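Local coordinates for putative uncharacterized protein (Trypanosoma congolense, PDB 4E40) that serves as a trypanosome cell-surface receptor for haptoglobin-hemoglobin, probably taken up as a nutrient, this chain being the helical part of a longer membrane protein, at residues Gln24-Ser29 with Glu164-Asp169; Gly61-Arg66 with Lys232-Ala237; Gln85-Ala90 with Glu238-Glu243. All blocks are in the same frame, centred on the assembly; numbering follows the deposited sequence.

How the contacts relate
The three contacts lie toward opposite ends of one long helical bundle. Contact 1 lies across the chain's centre from the others, about 58 Å from contact 2 and about 67 Å from contact 3, centre to centre. Along the chain the first segments follow in order, 24-29, 61-66 and 85-90, and the second segments come afterwards in the same order, 164-169, 232-237 and 238-243. Contacts 2 and 3 share helix 192-246, which packs against helix 28-73 in one and helix 82-147 in the other. Their centres are about 10 Å apart, and Arg66 salt-bridges Glu241 between them. Helix 28-73 links contacts 1 and 2, giving one continuous, elongated receptor body.

Contact 1: residues Gln24-Ser29 with Glu164-Asp169; sequences QLAGVS and ESTNYD. Unlike the reference sequence in segment 164-169: Glu164 (reference Asn).
Gly27 and Asn167 bring the two backbones to a CA-CA distance of 5.1 Å, where the extended chain of 164-167 passes the junction between helix 12-26 and helix 28-73. With no side chain on Gly27, the carbonyl of Asn167 comes directly against its backbone: Gly27 CA lies 3.4 Å from Asn167 O, in a CA-H...O contact with an angle of 156° at the hydrogen. One water ties the same two residues together by donating to both Gly27 O and Asn167 O, at 2.7 Å each, so Asn167 O receives this bond as well as the CA-H contact.

Thr166 adds a small apolar patch. Its CG2 methyl, anti to the backbone N, touches Gly27 CA at 3.7 Å and also approaches Ala26 O. The hydroxyl branch stands beside the methyl of Ala26, with OG1 4.0 Å from CB; Ser165 O meets that methyl too. Gln24 and Asn167 run alongside each other in the same sense, their amide planes turned 65° apart. The Asn167 amide is held from its own segment: OD1 accepts from Asp169 N at 2.7 Å, nearly in the carbonyl plane, with an N-H...O angle of 154°.

A backbone hydrogen bond between Asn167 and Ala23 and the Cys19-Cys162 disulfide give the loop further attachments to helix 12-26. On the inner side of the junction, Leu25 and Val28 pack on Leu175 and Ile198. The bond from Asp169 N to Asn167 OD1 forms an Asx turn, which bends the loop just after it has crossed the glycine-containing junction of the two helices.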
loop_
_atom_site.group_PDB
_atom_site.type_symbol
_atom_site.label_atom_id
_atom_site.label_comp_id
_atom_site.label_asym_id
_atom_site.label_seq_id
_atom_site.Cartn_x
_atom_site.Cartn_y
_atom_site.Cartn_z
ATOM N N GLN A 24 3.074 23.070 -10.783
ATOM C CA GLN A 24 2.383 21.830 -10.328
ATOM C C GLN A 24 2.878 20.589 -11.085
ATOM O O GLN A 24 3.123 19.548 -10.491
ATOM C CB GLN A 24 0.870 21.920 -10.549
ATOM C CG GLN A 24 0.187 23.047 -9.787
ATOM C CD GLN A 24 -0.391 22.693 -8.490
ATOM O OE1 GLN A 24 -0.112 23.389 -7.480
ATOM N NE2 GLN A 24 -0.992 21.550 -8.413
ATOM N N LEU A 25 3.010 20.686 -12.424
ATOM C CA LEU A 25 3.437 19.550 -13.235
ATOM C C LEU A 25 4.843 19.149 -12.772
ATOM O O LEU A 25 5.107 17.944 -12.627
ATOM C CB LEU A 25 3.445 19.933 -14.733
ATOM C CG LEU A 25 1.981 20.136 -15.252
ATOM C CD1 LEU A 25 2.052 20.851 -16.607
ATOM C CD2 LEU A 25 1.186 18.832 -15.348
ATOM N N ALA A 26 5.701 20.161 -12.536
ATOM C CA ALA A 26 7.102 19.914 -12.073
ATOM C C ALA A 26 7.103 19.204 -10.728
ATOM O O ALA A 26 8.054 18.447 -10.424
ATOM C CB ALA A 26 7.880 21.218 -11.963
ATOM N N GLY A 27 6.080 19.426 -9.918
ATOM C CA GLY A 27 6.031 18.812 -8.599
ATOM C C GLY A 27 5.318 17.458 -8.552
ATOM O O GLY A 27 5.258 16.864 -7.502
ATOM N N VAL A 28 4.856 16.922 -9.683
ATOM C CA VAL A 28 4.198 15.615 -9.693
ATOM C C VAL A 28 5.200 14.497 -9.335
ATOM O O VAL A 28 4.823 13.572 -8.611
ATOM C CB VAL A 28 3.566 15.328 -11.084
ATOM C CG1 VAL A 28 3.135 13.848 -11.177
ATOM C CG2 VAL A 28 2.358 16.295 -11.260
ATOM N N SER A 29 6.443 14.635 -9.792
ATOM C CA SER A 29 7.436 13.583 -9.489
ATOM C C SER A 29 7.603 13.434 -7.963
ATOM O O SER A 29 7.482 12.324 -7.412
ATOM C CB SER A 29 8.764 13.939 -10.156
ATOM O OG SER A 29 9.723 12.924 -9.880
ATOM N N GLU A 164 10.840 29.942 -13.032
ATOM C CA GLU A 164 10.848 28.478 -13.003
ATOM C C GLU A 164 10.792 28.021 -11.555
ATOM O O GLU A 164 11.601 28.469 -10.756
ATOM C CB GLU A 164 12.126 27.978 -13.634
ATOM C CG GLU A 164 12.034 27.809 -15.131
ATOM C CD GLU A 164 12.771 26.568 -15.566
ATOM O OE1 GLU A 164 12.170 25.742 -16.293
ATOM O OE2 GLU A 164 13.942 26.409 -15.143
ATOM N N SER A 165 9.792 27.230 -11.164
ATOM C CA SER A 165 9.702 26.827 -9.775
ATOM C C SER A 165 9.017 25.480 -9.674
ATOM O O SER A 165 8.439 24.991 -10.647
ATOM C CB SER A 165 8.927 27.845 -8.944
ATOM O OG SER A 165 7.652 28.038 -9.517
ATOM N N THR A 166 9.191 24.834 -8.543
ATOM C CA THR A 166 8.512 23.539 -8.323
ATOM C C THR A 166 7.590 23.715 -7.156
ATOM O O THR A 166 8.001 24.260 -6.106
ATOM C CB THR A 166 9.528 22.460 -7.993
ATOM O OG1 THR A 166 10.423 22.318 -9.107
ATOM C CG2 THR A 166 8.867 21.113 -7.779
ATOM N N ASN A 167 6.337 23.254 -7.289
ATOM C CA ASN A 167 5.456 23.288 -6.173
ATOM C C ASN A 167 5.563 21.956 -5.437
ATOM O O ASN A 167 5.392 20.878 -6.036
ATOM C CB ASN A 167 4.013 23.559 -6.651
ATOM C CG ASN A 167 3.023 23.663 -5.488
ATOM O OD1 ASN A 167 2.918 22.777 -4.679
ATOM N ND2 ASN A 167 2.213 24.702 -5.497
ATOM N N TYR A 168 5.931 21.985 -4.134
ATOM C CA TYR A 168 6.180 20.775 -3.373
ATOM C C TYR A 168 4.941 20.232 -2.677
ATOM O O TYR A 168 5.043 19.378 -1.817
ATOM C CB TYR A 168 7.264 21.055 -2.290
ATOM C CG TYR A 168 8.671 20.996 -2.880
ATOM C CD1 TYR A 168 9.411 19.776 -2.714
ATOM C CD2 TYR A 168 9.229 22.084 -3.490
ATOM C CE1 TYR A 168 10.680 19.633 -3.226
ATOM C CE2 TYR A 168 10.542 21.965 -4.022
ATOM C CZ TYR A 168 11.215 20.732 -3.861
ATOM O OH TYR A 168 12.534 20.591 -4.356
ATOM N N ASP A 169 3.773 20.837 -2.986
ATOM C CA ASP A 169 2.572 20.435 -2.292
ATOM C C ASP A 169 1.503 19.967 -3.280
ATOM O O ASP A 169 0.309 19.977 -2.945
ATOM C CB ASP A 169 2.032 21.644 -1.567
ATOM C CG ASP A 169 3.085 22.255 -0.637
ATOM O OD1 ASP A 169 3.717 21.485 0.086
ATOM O OD2 ASP A 169 3.219 23.471 -0.685
HETATM O O HOH W 1 4.693 18.337 -5.297
#

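Contact 2: residues Gly61-Arg66 with Lys232-Ala237; sequences GAAVER and KAEKAA. Unlike the reference sequence in segment 61-66: Val64 (reference Ala).
Ala63 and Ala237 carry the apolar part of this contact, their CB atoms 4.0 Å apart between two helices that run in roughly the same direction. The Ala237 methyl also presses on the backbone, with CB 3.4 Å from Ala63 O. Ala63 CB is bordered in turn by the aliphatic CG of Glu234 at 4.4 Å and, at the same distance, by Ala233 O. With methyl groups as the facing side chains, the axes of 61-66 and 232-237 approach to 8.8 Å at an angle of 26°.

The polar part is indirect. Arg66 folds back over its own helix, so that one face of the guanidinium lies above Ala62 O and Ala63 CA; chi3 of -96° turns NE out of line with the extended chain before it. A water at the guanidinium edge accepts a weak bond from Arg66 NH2, and donates to Glu234 O at 2.8 Å. Arg66 NH2 has its charged partner one turn beyond Ala237, in a salt bridge to Glu241.

Helix 82-147 packs against both partners: His95 and Leu98 meet Val64, Ala97 meets Ala233 and Val93 meets Ala236. The contact thus joins the two parallel members of a three-helix bundle.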
loop_
_atom_site.group_PDB
_atom_site.type_symbol
_atom_site.label_atom_id
_atom_site.label_comp_id
_atom_site.label_asym_id
_atom_site.label_seq_id
_atom_site.Cartn_x
_atom_site.Cartn_y
_atom_site.Cartn_z
ATOM N N GLY A 61 2.106 -26.772 15.214
ATOM C CA GLY A 61 2.211 -28.171 14.753
ATOM C C GLY A 61 3.003 -29.007 15.726
ATOM O O GLY A 61 2.573 -30.143 16.014
ATOM N N ALA A 62 4.102 -28.460 16.251
ATOM C CA ALA A 62 4.929 -29.196 17.232
ATOM C C ALA A 62 4.154 -29.486 18.518
ATOM O O ALA A 62 4.117 -30.644 19.001
ATOM C CB ALA A 62 6.207 -28.433 17.562
ATOM N N ALA A 63 3.440 -28.468 19.011
ATOM C CA ALA A 63 2.585 -28.648 20.218
ATOM C C ALA A 63 1.510 -29.701 20.066
ATOM O O ALA A 63 1.367 -30.557 20.947
ATOM C CB ALA A 63 1.941 -27.293 20.665
ATOM N N VAL A 64 0.762 -29.690 18.963
ATOM C CA VAL A 64 -0.312 -30.657 18.751
ATOM C C VAL A 64 0.256 -32.073 18.669
ATOM O O VAL A 64 -0.315 -32.994 19.211
ATOM C CB VAL A 64 -1.145 -30.281 17.523
ATOM C CG1 VAL A 64 -2.094 -31.399 17.167
ATOM C CG2 VAL A 64 -1.962 -29.057 17.947
ATOM N N GLU A 65 1.427 -32.198 18.048
ATOM C CA GLU A 65 1.962 -33.556 17.992
ATOM C C GLU A 65 2.432 -34.067 19.342
ATOM O O GLU A 65 2.286 -35.286 19.629
ATOM C CB GLU A 65 2.993 -33.677 16.840
ATOM C CG GLU A 65 2.386 -33.491 15.433
ATOM C CD GLU A 65 1.075 -34.276 15.166
ATOM O OE1 GLU A 65 0.997 -35.497 15.396
ATOM O OE2 GLU A 65 0.066 -33.656 14.770
ATOM N N ARG A 66 2.985 -33.199 20.181
ATOM C CA ARG A 66 3.314 -33.571 21.560
ATOM C C ARG A 66 2.044 -33.956 22.319
ATOM O O ARG A 66 2.028 -34.949 23.085
ATOM C CB ARG A 66 4.062 -32.476 22.250
ATOM C CG ARG A 66 5.492 -32.368 21.693
ATOM C CD ARG A 66 6.336 -31.413 22.546
ATOM N NE ARG A 66 6.349 -30.083 21.984
ATOM C CZ ARG A 66 5.584 -29.080 22.387
ATOM N NH1 ARG A 66 5.706 -27.929 21.762
ATOM N NH2 ARG A 66 4.703 -29.227 23.391
ATOM N N LYS A 232 -3.446 -20.853 23.330
ATOM C CA LYS A 232 -4.398 -21.859 23.764
ATOM C C LYS A 232 -3.859 -23.273 23.470
ATOM O O LYS A 232 -3.865 -24.146 24.333
ATOM C CB LYS A 232 -5.768 -21.584 23.125
ATOM C CG LYS A 232 -6.793 -22.588 23.705
ATOM C CD LYS A 232 -8.204 -22.411 23.148
ATOM C CE LYS A 232 -8.791 -21.059 23.452
ATOM N NZ LYS A 232 -10.290 -21.175 23.182
ATOM N N ALA A 233 -3.359 -23.439 22.243
ATOM C CA ALA A 233 -2.874 -24.748 21.840
ATOM C C ALA A 233 -1.686 -25.180 22.693
ATOM O O ALA A 233 -1.614 -26.351 23.080
ATOM C CB ALA A 233 -2.487 -24.738 20.370
ATOM N N GLU A 234 -0.771 -24.242 22.971
ATOM C CA GLU A 234 0.415 -24.572 23.782
ATOM C C GLU A 234 0.086 -24.883 25.235
ATOM O O GLU A 234 0.621 -25.824 25.791
ATOM C CB GLU A 234 1.431 -23.430 23.740
ATOM C CG GLU A 234 2.131 -23.288 22.400
ATOM C CD GLU A 234 3.025 -22.048 22.371
ATOM O OE1 GLU A 234 2.735 -21.073 23.085
ATOM O OE2 GLU A 234 3.956 -22.006 21.541
ATOM N N LYS A 235 -0.832 -24.141 25.842
ATOM C CA LYS A 235 -1.241 -24.460 27.216
ATOM C C LYS A 235 -1.966 -25.780 27.311
ATOM O O LYS A 235 -1.736 -26.521 28.238
ATOM C CB LYS A 235 -2.114 -23.320 27.775
ATOM C CG LYS A 235 -1.343 -21.999 27.880
ATOM C CD LYS A 235 -0.416 -21.960 29.096
ATOM C CE LYS A 235 0.690 -20.927 28.887
ATOM N NZ LYS A 235 1.485 -20.801 30.143
ATOM N N ALA A 236 -2.828 -26.068 26.336
ATOM C CA ALA A 236 -3.555 -27.328 26.352
ATOM C C ALA A 236 -2.588 -28.511 26.124
ATOM O O ALA A 236 -2.694 -29.551 26.768
ATOM C CB ALA A 236 -4.627 -27.292 25.250
ATOM N N ALA A 237 -1.653 -28.325 25.201
ATOM C CA ALA A 237 -0.636 -29.387 25.035
ATOM C C ALA A 237 0.201 -29.598 26.303
ATOM O O ALA A 237 0.507 -30.744 26.636
ATOM C CB ALA A 237 0.250 -29.108 23.822
HETATM O O HOH W 2 3.163 -26.563 24.988
#

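Contact 3: residues Gln85-Ala90 with Glu238-Glu243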
loop_
_atom_site.group_PDB
_atom_site.type_symbol
_atom_site.label_atom_id
_atom_site.label_comp_id
_atom_site.label_asym_id
_atom_site.label_seq_id
_atom_site.Cartn_x
_atom_site.Cartn_y
_atom_site.Cartn_z
ATOM N N GLN A 85 -8.609 -38.821 31.085
ATOM C CA GLN A 85 -9.587 -37.876 30.559
ATOM C C GLN A 85 -9.103 -36.456 30.448
ATOM O O GLN A 85 -9.416 -35.805 29.453
ATOM C CB GLN A 85 -10.891 -37.976 31.352
ATOM C CG GLN A 85 -11.501 -39.363 31.154
ATOM C CD GLN A 85 -12.035 -39.617 29.731
ATOM O OE1 GLN A 85 -13.063 -39.045 29.367
ATOM N NE2 GLN A 85 -11.353 -40.485 28.919
ATOM N N LYS A 86 -8.343 -35.961 31.414
ATOM C CA LYS A 86 -7.832 -34.607 31.276
ATOM C C LYS A 86 -6.877 -34.600 30.090
ATOM O O LYS A 86 -6.847 -33.667 29.313
ATOM C CB LYS A 86 -7.127 -34.128 32.526
ATOM C CG LYS A 86 -8.084 -34.053 33.729
ATOM C CD LYS A 86 -7.331 -33.599 34.955
ATOM C CE LYS A 86 -8.284 -33.409 36.145
ATOM N NZ LYS A 86 -7.568 -33.448 37.448
ATOM N N VAL A 87 -6.109 -35.684 29.914
ATOM C CA VAL A 87 -5.172 -35.686 28.778
ATOM C C VAL A 87 -5.900 -35.634 27.416
ATOM O O VAL A 87 -5.547 -34.838 26.550
ATOM C CB VAL A 87 -4.300 -36.977 28.807
ATOM C CG1 VAL A 87 -3.437 -37.092 27.534
ATOM C CG2 VAL A 87 -3.429 -36.906 30.048
ATOM N N ARG A 88 -6.923 -36.473 27.264
ATOM C CA ARG A 88 -7.653 -36.568 25.991
ATOM C C ARG A 88 -8.377 -35.249 25.729
ATOM O O ARG A 88 -8.389 -34.771 24.589
ATOM C CB ARG A 88 -8.663 -37.731 26.014
ATOM C CG ARG A 88 -7.930 -39.101 25.999
ATOM C CD ARG A 88 -8.796 -40.155 26.690
ATOM N NE ARG A 88 -7.991 -41.379 26.782
ATOM C CZ ARG A 88 -8.209 -42.393 27.612
ATOM N NH1 ARG A 88 -7.384 -43.426 27.566
ATOM N NH2 ARG A 88 -9.231 -42.387 28.494
ATOM N N LYS A 89 -8.946 -34.662 26.782
ATOM C CA LYS A 89 -9.672 -33.397 26.546
ATOM C C LYS A 89 -8.744 -32.266 26.182
ATOM O O LYS A 89 -9.064 -31.454 25.277
ATOM C CB LYS A 89 -10.461 -32.999 27.784
ATOM C CG LYS A 89 -11.678 -33.887 28.025
ATOM C CD LYS A 89 -12.374 -33.459 29.310
ATOM C CE LYS A 89 -13.202 -34.602 29.843
ATOM N NZ LYS A 89 -13.763 -34.320 31.204
ATOM N N ALA A 90 -7.612 -32.172 26.894
ATOM C CA ALA A 90 -6.635 -31.132 26.603
ATOM C C ALA A 90 -6.076 -31.274 25.191
ATOM O O ALA A 90 -5.878 -30.313 24.474
ATOM C CB ALA A 90 -5.505 -31.151 27.626
ATOM N N GLU A 238 0.574 -28.532 26.989
ATOM C CA GLU A 238 1.290 -28.660 28.237
ATOM C C GLU A 238 0.479 -29.497 29.245
ATOM O O GLU A 238 0.974 -30.473 29.858
ATOM C CB GLU A 238 1.633 -27.284 28.793
ATOM C CG GLU A 238 2.715 -26.532 28.043
ATOM C CD GLU A 238 2.741 -25.055 28.418
ATOM O OE1 GLU A 238 2.218 -24.711 29.504
ATOM O OE2 GLU A 238 3.264 -24.229 27.635
ATOM N N GLU A 239 -0.801 -29.159 29.394
ATOM C CA GLU A 239 -1.644 -29.960 30.288
ATOM C C GLU A 239 -1.679 -31.431 29.906
ATOM O O GLU A 239 -1.571 -32.328 30.780
ATOM C CB GLU A 239 -3.067 -29.349 30.464
ATOM C CG GLU A 239 -3.703 -30.072 31.676
ATOM C CD GLU A 239 -5.211 -29.964 31.811
ATOM O OE1 GLU A 239 -5.894 -29.388 30.929
ATOM O OE2 GLU A 239 -5.690 -30.546 32.823
ATOM N N ALA A 240 -1.815 -31.715 28.616
ATOM C CA ALA A 240 -1.831 -33.092 28.155
ATOM C C ALA A 240 -0.514 -33.791 28.574
ATOM O O ALA A 240 -0.563 -34.924 29.052
ATOM C CB ALA A 240 -2.059 -33.191 26.654
ATOM N N GLU A 241 0.627 -33.135 28.387
ATOM C CA GLU A 241 1.921 -33.741 28.764
ATOM C C GLU A 241 2.007 -33.925 30.278
ATOM O O GLU A 241 2.260 -35.043 30.763
ATOM C CB GLU A 241 3.100 -32.902 28.239
ATOM C CG GLU A 241 3.167 -32.825 26.719
ATOM C CD GLU A 241 4.453 -32.203 26.193
ATOM O OE1 GLU A 241 4.538 -30.959 26.077
ATOM O OE2 GLU A 241 5.367 -32.972 25.851
ATOM N N THR A 242 1.775 -32.845 31.020
ATOM C CA THR A 242 1.885 -32.878 32.474
ATOM C C THR A 242 1.000 -33.984 33.077
ATOM O O THR A 242 1.467 -34.817 33.882
ATOM C CB THR A 242 1.524 -31.501 33.086
ATOM O OG1 THR A 242 2.472 -30.537 32.661
ATOM C CG2 THR A 242 1.608 -31.547 34.614
ATOM N N GLU A 243 -0.262 -34.053 32.655
ATOM C CA GLU A 243 -1.156 -35.079 33.187
ATOM C C GLU A 243 -0.803 -36.500 32.768
ATOM O O GLU A 243 -0.966 -37.455 33.562
ATOM C CB GLU A 243 -2.611 -34.777 32.825
ATOM C CG GLU A 243 -3.126 -33.511 33.508
ATOM C CD GLU A 243 -3.329 -33.694 35.023
ATOM O OE1 GLU A 243 -3.718 -34.793 35.460
ATOM O OE2 GLU A 243 -3.096 -32.736 35.783
HETATM O O HOH W 3 -7.988 -31.073 30.266
#
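Val87 sets both methyls against the carbonyl oxygen of Ala240, and their CA atoms are just 4.3 Å apart. Its CG1, anti to the backbone N (chi1 173°), lies 3.9 Å from Ala240 O and 4.2 Å from Ala240 CB. The other methyl, CG2, touches both Ala240 O and Glu243 CB, 3.6 Å from each, as Val87 and Glu243 pass each other head to tail.

Ala240 is engaged from two successive turns of the facing helix: besides Val87, Ala90 packs its CB 4.1 Å from Ala240 CB. The small side chains accompany an axis separation of 8.0 Å, close for two helices.

Lys86 flanks this apolar strip with its aliphatic chain. Extended beyond CG, it crosses the bent side chain of Glu243 obliquely, CD lying 3.8 Å from Glu243 OE1. The charges remain beyond salt-bridge range, while Glu243 OE2 pairs with Lys246. Glu239 OE2 approaches Lys86 CB as well, and a water donates to both Glu239 OE1 and Lys86 O.

Ala70 of helix 28-73 touches both Val87 and Ala240, adding a third helix to the apolar interior. Alanine-rich packing between neighbours antiparallel at 158° is characteristic here of the elongated three-helix bundle of the haptoglobin-hemoglobin receptor.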